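Local coordinates for RTX toxin RtxA (Vibrio vulnificus MO6-24/O, PDB 6IMP), which probably acts as an alpha/beta-hydrolase effector domain of a secreted RTX toxin linked to virulence, at residues Gly81-Gly86 with Phe158-Asn163; Ala213-Glu218 with Ala228-Val233; Asn242-Pro247 with Ala275-Thr280; Thr284-Glu289 with Gly296-Gln301. All coordinates share one frame; numbering follows the deposited sequence.

Contact 1 of 4, residues Gly81-Gly86 with Phe158-Asn163; sequences GYYHQG and FNYLVN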
loop_
_atom_site.group_PDB
_atom_site.type_symbol
_atom_site.label_atom_id
_atom_site.label_comp_id
_atom_site.label_asym_id
_atom_site.label_seq_id
_atom_site.Cartn_x
_atom_site.Cartn_y
_atom_site.Cartn_z
ATOM N N GLY A 81 6.253 -9.632 -7.328
ATOM C CA GLY A 81 5.171 -10.301 -6.610
ATOM C C GLY A 81 4.255 -11.070 -7.541
ATOM O O GLY A 81 4.702 -11.655 -8.528
ATOM N N TYR A 82 2.964 -11.073 -7.224
ATOM C CA TYR A 82 1.986 -11.807 -8.023
ATOM C C TYR A 82 0.872 -10.910 -8.541
ATOM O O TYR A 82 0.601 -9.825 -8.008
ATOM C CB TYR A 82 1.395 -12.973 -7.236
ATOM C CG TYR A 82 2.424 -13.929 -6.674
ATOM C CD1 TYR A 82 3.223 -13.562 -5.603
ATOM C CD2 TYR A 82 2.568 -15.217 -7.187
ATOM C CE1 TYR A 82 4.155 -14.436 -5.070
ATOM C CE2 TYR A 82 3.490 -16.107 -6.650
ATOM C CZ TYR A 82 4.288 -15.714 -5.595
ATOM O OH TYR A 82 5.221 -16.595 -5.058
ATOM N N TYR A 83 0.280 -11.363 -9.636
ATOM C CA TYR A 83 -1.025 -10.915 -10.073
ATOM C C TYR A 83 -1.995 -12.045 -9.800
ATOM O O TYR A 83 -1.886 -13.101 -10.410
ATOM C CB TYR A 83 -0.987 -10.621 -11.563
ATOM C CG TYR A 83 -2.222 -9.947 -12.069
ATOM C CD1 TYR A 83 -2.336 -8.568 -12.042
ATOM C CD2 TYR A 83 -3.282 -10.684 -12.581
ATOM C CE1 TYR A 83 -3.474 -7.929 -12.510
ATOM C CE2 TYR A 83 -4.423 -10.060 -13.056
ATOM C CZ TYR A 83 -4.516 -8.680 -13.021
ATOM O OH TYR A 83 -5.650 -8.048 -13.485
ATOM N N HIS A 84 -2.909 -11.843 -8.854
ATOM C CA HIS A 84 -3.965 -12.832 -8.580
ATOM C C HIS A 84 -5.270 -12.445 -9.288
ATOM O O HIS A 84 -5.678 -11.282 -9.234
ATOM C CB HIS A 84 -4.250 -12.934 -7.086
ATOM C CG HIS A 84 -3.039 -12.860 -6.210
ATOM N ND1 HIS A 84 -2.268 -13.964 -5.912
ATOM C CD2 HIS A 84 -2.558 -11.852 -5.446
ATOM C CE1 HIS A 84 -1.327 -13.625 -5.048
ATOM N NE2 HIS A 84 -1.483 -12.349 -4.744
ATOM N N GLN A 85 -5.959 -13.428 -9.878
ATOM C CA GLN A 85 -7.192 -13.154 -10.653
ATOM C C GLN A 85 -8.437 -13.920 -10.203
ATOM O O GLN A 85 -8.353 -14.931 -9.502
ATOM C CB GLN A 85 -6.969 -13.354 -12.163
ATOM C CG GLN A 85 -6.522 -14.737 -12.586
ATOM C CD GLN A 85 -5.409 -14.682 -13.616
ATOM O OE1 GLN A 85 -5.555 -14.055 -14.669
ATOM N NE2 GLN A 85 -4.277 -15.309 -13.302
ATOM N N GLY A 86 -9.591 -13.411 -10.631
ATOM C CA GLY A 86 -10.890 -13.989 -10.287
ATOM C C GLY A 86 -11.212 -15.241 -11.080
ATOM O O GLY A 86 -11.813 -16.176 -10.552
ATOM N N PHE A 158 1.217 0.875 -11.090
ATOM C CA PHE A 158 0.100 1.410 -11.856
ATOM C C PHE A 158 0.301 1.150 -13.335
ATOM O O PHE A 158 -0.494 0.459 -13.963
ATOM C CB PHE A 158 -0.078 2.903 -11.635
ATOM C CG PHE A 158 -1.377 3.426 -12.167
ATOM C CD1 PHE A 158 -2.583 2.883 -11.731
ATOM C CD2 PHE A 158 -1.408 4.447 -13.097
ATOM C CE1 PHE A 158 -3.791 3.356 -12.203
ATOM C CE2 PHE A 158 -2.617 4.928 -13.573
ATOM C CZ PHE A 158 -3.809 4.375 -13.132
ATOM N N ASN A 159 1.403 1.662 -13.871
ATOM C CA ASN A 159 1.660 1.599 -15.303
ATOM C C ASN A 159 1.595 0.168 -15.811
ATOM O O ASN A 159 1.055 -0.072 -16.880
ATOM C CB ASN A 159 3.008 2.230 -15.648
ATOM C CG ASN A 159 2.986 3.743 -15.547
ATOM O OD1 ASN A 159 2.019 4.403 -15.951
ATOM N ND2 ASN A 159 4.059 4.305 -15.011
ATOM N N TYR A 160 2.062 -0.786 -15.011
ATOM C CA TYR A 160 1.958 -2.215 -15.379
ATOM C C TYR A 160 0.516 -2.670 -15.641
ATOM O O TYR A 160 0.264 -3.487 -16.534
ATOM C CB TYR A 160 2.592 -3.111 -14.309
ATOM C CG TYR A 160 2.308 -4.577 -14.520
ATOM C CD1 TYR A 160 2.826 -5.246 -15.619
ATOM C CD2 TYR A 160 1.494 -5.284 -13.646
ATOM C CE1 TYR A 160 2.557 -6.590 -15.844
ATOM C CE2 TYR A 160 1.230 -6.633 -13.847
ATOM C CZ TYR A 160 1.763 -7.285 -14.953
ATOM O OH TYR A 160 1.510 -8.625 -15.163
ATOM N N LEU A 161 -0.422 -2.152 -14.854
ATOM C CA LEU A 161 -1.834 -2.468 -15.043
ATOM C C LEU A 161 -2.326 -1.851 -16.332
ATOM O O LEU A 161 -2.769 -2.563 -17.234
ATOM C CB LEU A 161 -2.671 -1.960 -13.869
ATOM C CG LEU A 161 -2.356 -2.580 -12.507
ATOM C CD1 LEU A 161 -3.286 -1.980 -11.468
ATOM C CD2 LEU A 161 -2.483 -4.099 -12.529
ATOM N N VAL A 162 -2.170 -0.531 -16.430
ATOM C CA VAL A 162 -2.634 0.248 -17.587
ATOM C C VAL A 162 -2.029 -0.275 -18.903
ATOM O O VAL A 162 -2.726 -0.353 -19.926
ATOM C CB VAL A 162 -2.271 1.754 -17.450
ATOM C CG1 VAL A 162 -2.738 2.545 -18.670
ATOM C CG2 VAL A 162 -2.877 2.355 -16.187
ATOM N N ASN A 163 -0.743 -0.655 -18.853
ATOM C CA ASN A 163 0.114 -0.730 -20.054
ATOM C C ASN A 163 0.489 -2.130 -20.519
ATOM O O ASN A 163 0.600 -2.364 -21.726
ATOM C CB ASN A 163 1.436 0.005 -19.839
ATOM C CG ASN A 163 1.262 1.490 -19.595
ATOM O OD1 ASN A 163 0.145 1.988 -19.488
ATOM N ND2 ASN A 163 2.379 2.211 -19.508
#
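Tyr83 meets Tyr160 and Leu161 through carbon atoms alone. This is sheet-to-helix packing within an alpha/beta hydrolase fold. A small buried patch of 92 Å² joins strand 78-84 to helix 147-164.

The closer apolar contact is made by Leu161. Its CD2 branch comes to the edge of the Tyr83 ring, near the ring plane, and lies 4.0 Å from Tyr83 CE1. The CB of Leu161 does not aim straight at the strand, but its branched end comes nearer. The CB of Tyr83 points at the helix. Its CG lies opposite the backbone N (chi1 -171°), which carries the ring out from the strand toward the helix.

The aromatic contact is looser. Tyr160 CE2 comes obliquely to the Tyr83 ring, 4.4 Å from Tyr83 CD1. The backbones stay well apart, with the CA atoms of Tyr83 and Leu161 9.8 Å from each other. No hydrogen bond crosses between the segments.

The polar contacts go to other parts of the chain. Lys165 serves both tyrosines: its NZ is hydrogen-bonded to Tyr160 OH, and it makes a cation-pi contact with Tyr83. Tyr83 OH also has a weak hydrogen bond to Asp129 OD2.

Strand 78-84 runs between strands 67-73 and 129-133, antiparallel to both. Helix 147-164 rests across this part of the sheet, where Tyr160 touches Val70 and Leu72 of strand 67-73 and Leu161 touches Leu131 of strand 129-133.

Contact 2 of 4, residues Ala213-Glu218 with Ala228-Val233; sequences AITAHE and AIAKAV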
loop_
_atom_site.group_PDB
_atom_site.type_symbol
_atom_site.label_atom_id
_atom_site.label_comp_id
_atom_site.label_asym_id
_atom_site.label_seq_id
_atom_site.Cartn_x
_atom_site.Cartn_y
_atom_site.Cartn_z
ATOM N N ALA A 213 1.997 7.854 13.277
ATOM C CA ALA A 213 2.192 6.420 13.376
ATOM C C ALA A 213 3.270 6.066 14.392
ATOM O O ALA A 213 3.116 5.109 15.151
ATOM C CB ALA A 213 2.545 5.850 12.016
ATOM N N ILE A 214 4.374 6.815 14.373
ATOM C CA ILE A 214 5.467 6.620 15.331
ATOM C C ILE A 214 4.960 6.913 16.744
ATOM O O ILE A 214 5.223 6.147 17.679
ATOM C CB ILE A 214 6.692 7.508 14.979
ATOM C CG1 ILE A 214 7.471 6.868 13.816
ATOM C CG2 ILE A 214 7.625 7.680 16.184
ATOM C CD1 ILE A 214 8.376 7.812 13.061
ATOM N N THR A 215 4.204 8.008 16.856
ATOM C CA THR A 215 3.498 8.414 18.080
ATOM C C THR A 215 2.567 7.342 18.667
ATOM O O THR A 215 2.549 7.140 19.882
ATOM C CB THR A 215 2.675 9.700 17.812
ATOM O OG1 THR A 215 3.541 10.842 17.833
ATOM C CG2 THR A 215 1.564 9.900 18.842
ATOM N N ALA A 216 1.772 6.692 17.819
ATOM C CA ALA A 216 0.771 5.716 18.286
ATOM C C ALA A 216 1.426 4.521 18.964
ATOM O O ALA A 216 0.879 3.969 19.907
ATOM C CB ALA A 216 -0.105 5.242 17.127
ATOM N N HIS A 217 2.589 4.130 18.464
ATOM C CA HIS A 217 3.321 2.960 18.970
ATOM C C HIS A 217 4.266 3.313 20.140
ATOM O O HIS A 217 4.986 2.445 20.635
ATOM C CB HIS A 217 4.122 2.295 17.827
ATOM C CG HIS A 217 3.268 1.622 16.790
ATOM N ND1 HIS A 217 2.465 2.323 15.914
ATOM C CD2 HIS A 217 3.112 0.313 16.474
ATOM C CE1 HIS A 217 1.838 1.474 15.116
ATOM N NE2 HIS A 217 2.215 0.249 15.434
ATOM N N GLU A 218 4.278 4.584 20.555
ATOM C CA GLU A 218 4.946 5.001 21.803
ATOM C C GLU A 218 3.924 5.573 22.803
ATOM O O GLU A 218 2.726 5.679 22.507
ATOM C CB GLU A 218 6.040 6.047 21.528
ATOM C CG GLU A 218 6.958 5.746 20.357
ATOM C CD GLU A 218 7.882 4.575 20.604
ATOM O OE1 GLU A 218 8.333 4.380 21.762
ATOM O OE2 GLU A 218 8.169 3.854 19.621
ATOM N N ALA A 228 11.598 13.904 19.196
ATOM C CA ALA A 228 12.552 14.504 18.269
ATOM C C ALA A 228 12.452 13.817 16.920
ATOM O O ALA A 228 12.357 14.467 15.874
ATOM C CB ALA A 228 13.967 14.378 18.816
ATOM N N ILE A 229 12.480 12.492 16.954
ATOM C CA ILE A 229 12.388 11.710 15.741
ATOM C C ILE A 229 11.008 11.869 15.115
ATOM O O ILE A 229 10.888 12.032 13.895
ATOM C CB ILE A 229 12.696 10.236 16.022
ATOM C CG1 ILE A 229 14.183 10.087 16.362
ATOM C CG2 ILE A 229 12.324 9.371 14.822
ATOM C CD1 ILE A 229 14.461 9.044 17.421
ATOM N N ALA A 230 9.974 11.853 15.950
ATOM C CA ALA A 230 8.623 12.114 15.474
ATOM C C ALA A 230 8.549 13.462 14.764
ATOM O O ALA A 230 8.010 13.554 13.666
ATOM C CB ALA A 230 7.631 12.057 16.612
ATOM N N LYS A 231 9.122 14.495 15.380
ATOM C CA LYS A 231 9.183 15.831 14.768
ATOM C C LYS A 231 10.063 15.839 13.526
ATOM O O LYS A 231 9.706 16.443 12.509
ATOM C CB LYS A 231 9.701 16.883 15.763
ATOM C CG LYS A 231 8.615 17.577 16.582
ATOM C CD LYS A 231 8.306 18.985 16.071
ATOM C CE LYS A 231 7.299 19.706 16.960
ATOM N NZ LYS A 231 5.917 19.188 16.765
ATOM N N ALA A 232 11.193 15.139 13.590
ATOM C CA ALA A 232 12.203 15.204 12.521
ATOM C C ALA A 232 11.643 14.773 11.176
ATOM O O ALA A 232 12.251 15.028 10.139
ATOM C CB ALA A 232 13.421 14.361 12.871
ATOM N N VAL A 233 10.469 14.145 11.207
ATOM C CA VAL A 233 9.963 13.374 10.085
ATOM C C VAL A 233 8.546 13.823 9.664
ATOM O O VAL A 233 7.901 13.187 8.820
ATOM C CB VAL A 233 10.068 11.858 10.424
ATOM C CG1 VAL A 233 8.887 11.350 11.239
ATOM C CG2 VAL A 233 10.287 11.038 9.176
#
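Ile214 and Val233 meet with their methyl ends between residues 213-218 and 228-233. In the chain, helices 210-216 and 224-232 fall between strands 200-204 and 252-256 of the alpha/beta hydrolase fold. A helical insertion between sheet strands often forms a lid or cap in this family, and the pair may belong to such a region.

In the first shell, Ile214 CD1 and Val233 CG1 approach tip to tip at 4.0 Å. Ile214 uses its other branch on the neighbouring turn, where CG2 lies 4.4 Å from Ala230 CB. The same alanine methyl is approached by Thr215 OG1. Ala230 CB thus faces two consecutive residues, Ile214 and Thr215. Its small side chain goes with the close backbones, the CA atoms of Ile214 and Ala230 being 6.3 Å apart.

The torsions explain how Ile214 divides its branches. CG1 is opposite the carbonyl carbon (chi1 -78°) and carries CD1 to the valine, while CG2 turns to the alanine.

Further out, helix 31-41 adds to the packing. Ile214 touches Glu39, and Ile229 touches Phe35 and Leu36. Val233 also lies against Met210 and Thr211, and Thr215 OG1 makes a weak hydrogen bond to Thr211 O.

Where helix 210-216 ends, the ring of His217 folds back on the last turn. Its ND1 donates to Ala213 O at 3.0 Å, with an N-H...O angle of 147°.

Contact 3 of 4, residues Asn242-Pro247 with Ala275-Thr280; sequences NLKGLP and AGYNVT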
loop_
_atom_site.group_PDB
_atom_site.type_symbol
_atom_site.label_atom_id
_atom_site.label_comp_id
_atom_site.label_asym_id
_atom_site.label_seq_id
_atom_site.Cartn_x
_atom_site.Cartn_y
_atom_site.Cartn_z
ATOM N N ASN A 242 -0.361 14.279 0.670
ATOM C CA ASN A 242 -0.337 13.486 -0.556
ATOM C C ASN A 242 -1.675 13.534 -1.341
ATOM O O ASN A 242 -1.736 13.092 -2.493
ATOM C CB ASN A 242 -0.003 12.023 -0.237
ATOM C CG ASN A 242 1.400 11.831 0.319
ATOM O OD1 ASN A 242 1.932 12.672 1.054
ATOM N ND2 ASN A 242 1.983 10.683 0.013
ATOM N N LEU A 243 -2.746 14.020 -0.711
ATOM C CA LEU A 243 -4.074 14.065 -1.363
ATOM C C LEU A 243 -4.342 15.381 -2.090
ATOM O O LEU A 243 -5.233 15.444 -2.951
ATOM C CB LEU A 243 -5.192 13.827 -0.340
ATOM C CG LEU A 243 -5.671 12.393 -0.120
ATOM C CD1 LEU A 243 -6.744 12.364 0.968
ATOM C CD2 LEU A 243 -6.208 11.788 -1.409
ATOM N N LYS A 244 -3.598 16.429 -1.713
ATOM C CA LYS A 244 -3.820 17.790 -2.221
ATOM C C LYS A 244 -3.649 17.839 -3.722
ATOM O O LYS A 244 -2.571 17.584 -4.228
ATOM C CB LYS A 244 -2.836 18.778 -1.597
ATOM C CG LYS A 244 -3.102 19.081 -0.135
ATOM C CD LYS A 244 -2.228 20.221 0.379
ATOM C CE LYS A 244 -2.776 21.594 -0.002
ATOM N NZ LYS A 244 -2.771 22.536 1.156
ATOM N N GLY A 245 -4.719 18.181 -4.427
ATOM C CA GLY A 245 -4.669 18.314 -5.871
ATOM C C GLY A 245 -5.299 17.108 -6.505
ATOM O O GLY A 245 -5.346 16.987 -7.736
ATOM N N LEU A 246 -5.764 16.192 -5.657
ATOM C CA LEU A 246 -6.741 15.220 -6.081
ATOM C C LEU A 246 -8.060 15.954 -6.281
ATOM O O LEU A 246 -8.449 16.760 -5.423
ATOM C CB LEU A 246 -6.911 14.107 -5.049
ATOM C CG LEU A 246 -7.725 12.924 -5.574
ATOM C CD1 LEU A 246 -6.981 12.176 -6.674
ATOM C CD2 LEU A 246 -8.078 11.983 -4.435
ATOM N N PRO A 247 -8.726 15.723 -7.435
ATOM C CA PRO A 247 -10.131 16.084 -7.589
ATOM C C PRO A 247 -10.966 15.657 -6.377
ATOM O O PRO A 247 -11.062 14.463 -6.080
ATOM C CB PRO A 247 -10.561 15.307 -8.854
ATOM C CG PRO A 247 -9.336 14.595 -9.357
ATOM C CD PRO A 247 -8.164 15.257 -8.712
ATOM N N ALA A 275 -12.662 19.524 4.238
ATOM C CA ALA A 275 -12.044 20.141 3.061
ATOM C C ALA A 275 -12.739 19.759 1.744
ATOM O O ALA A 275 -12.234 20.061 0.666
ATOM C CB ALA A 275 -10.569 19.785 3.004
ATOM N N GLY A 276 -13.881 19.082 1.834
ATOM C CA GLY A 276 -14.749 18.867 0.676
ATOM C C GLY A 276 -14.497 17.569 -0.070
ATOM O O GLY A 276 -15.153 17.303 -1.081
ATOM N N TYR A 277 -13.550 16.761 0.419
ATOM C CA TYR A 277 -13.258 15.460 -0.194
ATOM C C TYR A 277 -14.464 14.541 -0.025
ATOM O O TYR A 277 -15.056 14.463 1.052
ATOM C CB TYR A 277 -12.019 14.793 0.429
ATOM C CG TYR A 277 -10.696 15.535 0.232
ATOM C CD1 TYR A 277 -10.044 15.554 -1.015
ATOM C CD2 TYR A 277 -10.059 16.162 1.311
ATOM C CE1 TYR A 277 -8.821 16.212 -1.181
ATOM C CE2 TYR A 277 -8.841 16.820 1.156
ATOM C CZ TYR A 277 -8.221 16.846 -0.085
ATOM O OH TYR A 277 -7.004 17.490 -0.213
ATOM N N ASN A 278 -14.819 13.860 -1.104
ATOM C CA ASN A 278 -15.883 12.878 -1.088
ATOM C C ASN A 278 -15.352 11.617 -0.330
ATOM O O ASN A 278 -14.740 10.697 -0.926
ATOM C CB ASN A 278 -16.290 12.591 -2.541
ATOM C CG ASN A 278 -16.974 11.264 -2.717
ATOM O OD1 ASN A 278 -16.595 10.474 -3.578
ATOM N ND2 ASN A 278 -17.993 11.010 -1.914
ATOM N N VAL A 279 -15.596 11.595 0.972
ATOM C CA VAL A 279 -15.118 10.535 1.842
ATOM C C VAL A 279 -16.159 9.678 2.526
ATOM O O VAL A 279 -16.920 10.161 3.334
ATOM C CB VAL A 279 -14.348 11.148 3.001
ATOM C CG1 VAL A 279 -13.591 10.082 3.759
ATOM C CG2 VAL A 279 -13.437 12.238 2.503
ATOM N N THR A 280 -16.134 8.387 2.250
ATOM C CA THR A 280 -17.062 7.455 2.860
ATOM C C THR A 280 -16.374 6.767 4.009
ATOM O O THR A 280 -15.335 7.193 4.462
ATOM C CB THR A 280 -17.487 6.336 1.896
ATOM O OG1 THR A 280 -17.151 6.669 0.549
ATOM C CG2 THR A 280 -18.967 6.118 1.964
#
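Leu243 to Leu246 form a type II beta turn, closed by the bond from Leu246 N to Leu243 O at 2.9 Å, and the ring of Tyr277 lies against this turn. Gly245 takes the third position of the turn, with positive phi. The other backbone is also shaped by a glycine. Gly276 has positive phi and is the C-prime residue of a Schellman motif that ends helix 260-274, with Tyr277 N bonded back to Leu272 O. The two glycines lie in loops that lead into strands 252-256 and 282-283 of the alpha/beta hydrolase fold.

On the 275-280 side Tyr277 alone makes the contact, with 94 Å² buried. Its CG is opposite the carbonyl carbon (chi1 -64°), and the ring extends to the turn. Tyr277 OH lies 3.8 Å from Lys244 CA and 4.1 Å from Leu243 CB. Tyr277 CZ is 4.3 Å from the same Leu243 CB. No hydrogen bond joins the two segments; the approaches are van der Waals contacts.

The lysine CB points away from the tyrosine. Lys244 comes near mainly through its backbone, and its carbonyl O is hydrogen-bonded to NH1 of Arg189.

Beyond the pair, Leu243 and Tyr277 both touch Leu272 of helix 260-274, while Leu243 and Leu246 rest on Ile252 of strand 252-256. Lys248 makes a cation-pi contact with Tyr277, and its NZ is hydrogen-bonded to Ala275 O.

At the fourth residue of the turn, Leu246 O meets the edge of the Tyr277 ring near its plane, 4.3 Å from Tyr277 CE1.

Contact 4 of 4, residues Thr284-Glu289 with Gly296-Gln301; sequences TFYGHE and GQYADQ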
loop_
_atom_site.group_PDB
_atom_site.type_symbol
_atom_site.label_atom_id
_atom_site.label_comp_id
_atom_site.label_asym_id
_atom_site.label_seq_id
_atom_site.Cartn_x
_atom_site.Cartn_y
_atom_site.Cartn_z
ATOM N N THR A 284 -14.079 0.979 12.671
ATOM C CA THR A 284 -14.272 -0.459 12.605
ATOM C C THR A 284 -14.041 -0.998 14.023
ATOM O O THR A 284 -13.398 -0.332 14.829
ATOM C CB THR A 284 -13.227 -1.028 11.610
ATOM O OG1 THR A 284 -13.736 -0.956 10.275
ATOM C CG2 THR A 284 -12.890 -2.388 11.885
ATOM N N PHE A 285 -14.548 -2.189 14.336
ATOM C CA PHE A 285 -14.214 -2.825 15.646
ATOM C C PHE A 285 -13.031 -3.829 15.643
ATOM O O PHE A 285 -12.869 -4.649 16.570
ATOM C CB PHE A 285 -15.459 -3.367 16.367
ATOM C CG PHE A 285 -16.329 -4.248 15.532
ATOM C CD1 PHE A 285 -16.066 -5.605 15.426
ATOM C CD2 PHE A 285 -17.472 -3.738 14.939
ATOM C CE1 PHE A 285 -16.907 -6.430 14.696
ATOM C CE2 PHE A 285 -18.316 -4.552 14.210
ATOM C CZ PHE A 285 -18.035 -5.899 14.083
ATOM N N TYR A 286 -12.137 -3.637 14.673
ATOM C CA TYR A 286 -11.072 -4.574 14.338
ATOM C C TYR A 286 -9.734 -3.927 14.648
ATOM O O TYR A 286 -9.566 -2.718 14.467
ATOM C CB TYR A 286 -11.123 -4.942 12.858
ATOM C CG TYR A 286 -12.329 -5.776 12.486
ATOM C CD1 TYR A 286 -12.562 -6.994 13.102
ATOM C CD2 TYR A 286 -13.217 -5.367 11.492
ATOM C CE1 TYR A 286 -13.656 -7.773 12.755
ATOM C CE2 TYR A 286 -14.314 -6.136 11.141
ATOM C CZ TYR A 286 -14.529 -7.340 11.769
ATOM O OH TYR A 286 -15.618 -8.112 11.421
ATOM N N GLY A 287 -8.795 -4.737 15.133
ATOM C CA GLY A 287 -7.416 -4.301 15.347
ATOM C C GLY A 287 -6.692 -4.069 14.029
ATOM O O GLY A 287 -7.180 -4.464 12.960
ATOM N N HIS A 288 -5.523 -3.436 14.107
ATOM C CA HIS A 288 -4.795 -2.987 12.909
ATOM C C HIS A 288 -4.413 -4.114 11.932
ATOM O O HIS A 288 -4.465 -3.921 10.719
ATOM C CB HIS A 288 -3.548 -2.202 13.307
ATOM C CG HIS A 288 -2.830 -1.582 12.147
ATOM N ND1 HIS A 288 -3.224 -0.390 11.573
ATOM C CD2 HIS A 288 -1.747 -1.997 11.447
ATOM C CE1 HIS A 288 -2.404 -0.093 10.580
ATOM N NE2 HIS A 288 -1.501 -1.053 10.483
ATOM N N GLU A 289 -4.045 -5.277 12.462
ATOM C CA GLU A 289 -3.528 -6.378 11.642
ATOM C C GLU A 289 -4.592 -7.419 11.263
ATOM O O GLU A 289 -4.284 -8.401 10.577
ATOM C CB GLU A 289 -2.369 -7.080 12.362
ATOM C CG GLU A 289 -1.227 -6.157 12.734
ATOM C CD GLU A 289 -0.003 -6.904 13.222
ATOM O OE1 GLU A 289 0.718 -7.480 12.376
ATOM O OE2 GLU A 289 0.249 -6.892 14.449
ATOM N N GLY A 296 -13.574 -9.640 5.344
ATOM C CA GLY A 296 -14.835 -10.392 5.412
ATOM C C GLY A 296 -16.054 -9.482 5.522
ATOM O O GLY A 296 -16.967 -9.521 4.676
ATOM N N GLN A 297 -16.045 -8.628 6.546
ATOM C CA GLN A 297 -17.181 -7.773 6.840
ATOM C C GLN A 297 -17.378 -6.717 5.766
ATOM O O GLN A 297 -18.500 -6.460 5.340
ATOM C CB GLN A 297 -17.007 -7.091 8.189
ATOM C CG GLN A 297 -18.274 -6.407 8.666
ATOM C CD GLN A 297 -18.034 -5.476 9.834
ATOM O OE1 GLN A 297 -17.471 -5.871 10.857
ATOM N NE2 GLN A 297 -18.477 -4.237 9.696
ATOM N N TYR A 298 -16.285 -6.097 5.331
ATOM C CA TYR A 298 -16.374 -4.907 4.487
ATOM C C TYR A 298 -16.199 -5.177 2.979
ATOM O O TYR A 298 -16.583 -4.339 2.158
ATOM C CB TYR A 298 -15.387 -3.847 4.977
ATOM C CG TYR A 298 -15.770 -3.234 6.306
ATOM C CD1 TYR A 298 -16.641 -2.149 6.373
ATOM C CD2 TYR A 298 -15.252 -3.730 7.500
ATOM C CE1 TYR A 298 -16.984 -1.576 7.593
ATOM C CE2 TYR A 298 -15.584 -3.164 8.722
ATOM C CZ TYR A 298 -16.447 -2.089 8.765
ATOM O OH TYR A 298 -16.775 -1.548 9.987
ATOM N N ALA A 299 -15.689 -6.352 2.609
ATOM C CA ALA A 299 -15.420 -6.660 1.187
ATOM C C ALA A 299 -16.521 -6.170 0.233
ATOM O O ALA A 299 -16.225 -5.688 -0.868
ATOM C CB ALA A 299 -15.193 -8.153 0.986
ATOM N N ASP A 300 -17.781 -6.314 0.655
ATOM C CA ASP A 300 -18.929 -5.953 -0.183
ATOM C C ASP A 300 -19.066 -4.440 -0.327
ATOM O O ASP A 300 -19.210 -3.933 -1.446
ATOM C CB ASP A 300 -20.232 -6.582 0.353
ATOM C CG ASP A 300 -20.448 -8.029 -0.145
ATOM O OD1 ASP A 300 -19.911 -8.394 -1.214
ATOM O OD2 ASP A 300 -21.185 -8.791 0.517
ATOM N N GLN A 301 -19.006 -3.719 0.791
ATOM C CA GLN A 301 -19.022 -2.247 0.746
ATOM C C GLN A 301 -17.897 -1.697 -0.138
ATOM O O GLN A 301 -18.108 -0.751 -0.909
ATOM C CB GLN A 301 -18.916 -1.639 2.151
ATOM C CG GLN A 301 -18.523 -0.160 2.141
ATOM C CD GLN A 301 -19.098 0.630 3.295
ATOM O OE1 GLN A 301 -19.232 0.123 4.413
ATOM N NE2 GLN A 301 -19.416 1.898 3.037
#
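Tyr286 and Tyr298 both have CG opposite the carbonyl carbon (chi1 near -70° in both), and their rings meet between a loop and helix 291-302. The loop follows strand 282-283. In the alpha/beta hydrolase fold the loop after the last strand commonly carries the catalytic histidine. His288 lies on it, and its NE2 is hydrogen-bonded to Ser178 OG, in a GxSxG sequence that probably forms the nucleophile elbow, consistent with that role.

The tyrosine rings meet at their edges, with Tyr286 CE2 4.0 Å from Tyr298 CE2. Gln297 stretches out along an extended chain toward the loop. Gln297 OE1 lies 3.0 Å from Tyr286 OH. The amide is turned 51° from the Tyr286 ring. Phe285 comes to Gln297 OE1 with its CZ, the side chains crossing at about a right angle.

Tyr298 also touches Leu255 of strand 252-256, so the helix, loop and sheet come together here. Its hydroxyl has a stronger partner in Glu282 OE1.

Thr284 and Tyr298 run past each other in opposite directions. Thr284 OG1 donates a weak hydrogen bond of 3.1 Å to Tyr298 OH.

How the contacts relate
The contacts follow one another along the chain and do not interlock. Contacts 1, 3 and 4 are largely buried, though contact 4 has an exposed side at Phe285 and Gln297. Contact 2 is only partly buried and lies on the opposite side of the chain's centre from contact 1. Contact 1 sets a helix on the sheet, contact 2 sets helix against helix, contact 3 joins two loops, and contact 4 joins a loop to a helix. Contacts 3 and 4 adjoin in sequence, and both border strand 252-256. Methyl groups dominate contact 2, tyrosine rings the other three. Only contact 4 has a hydrogen bond across its segments, a weak one.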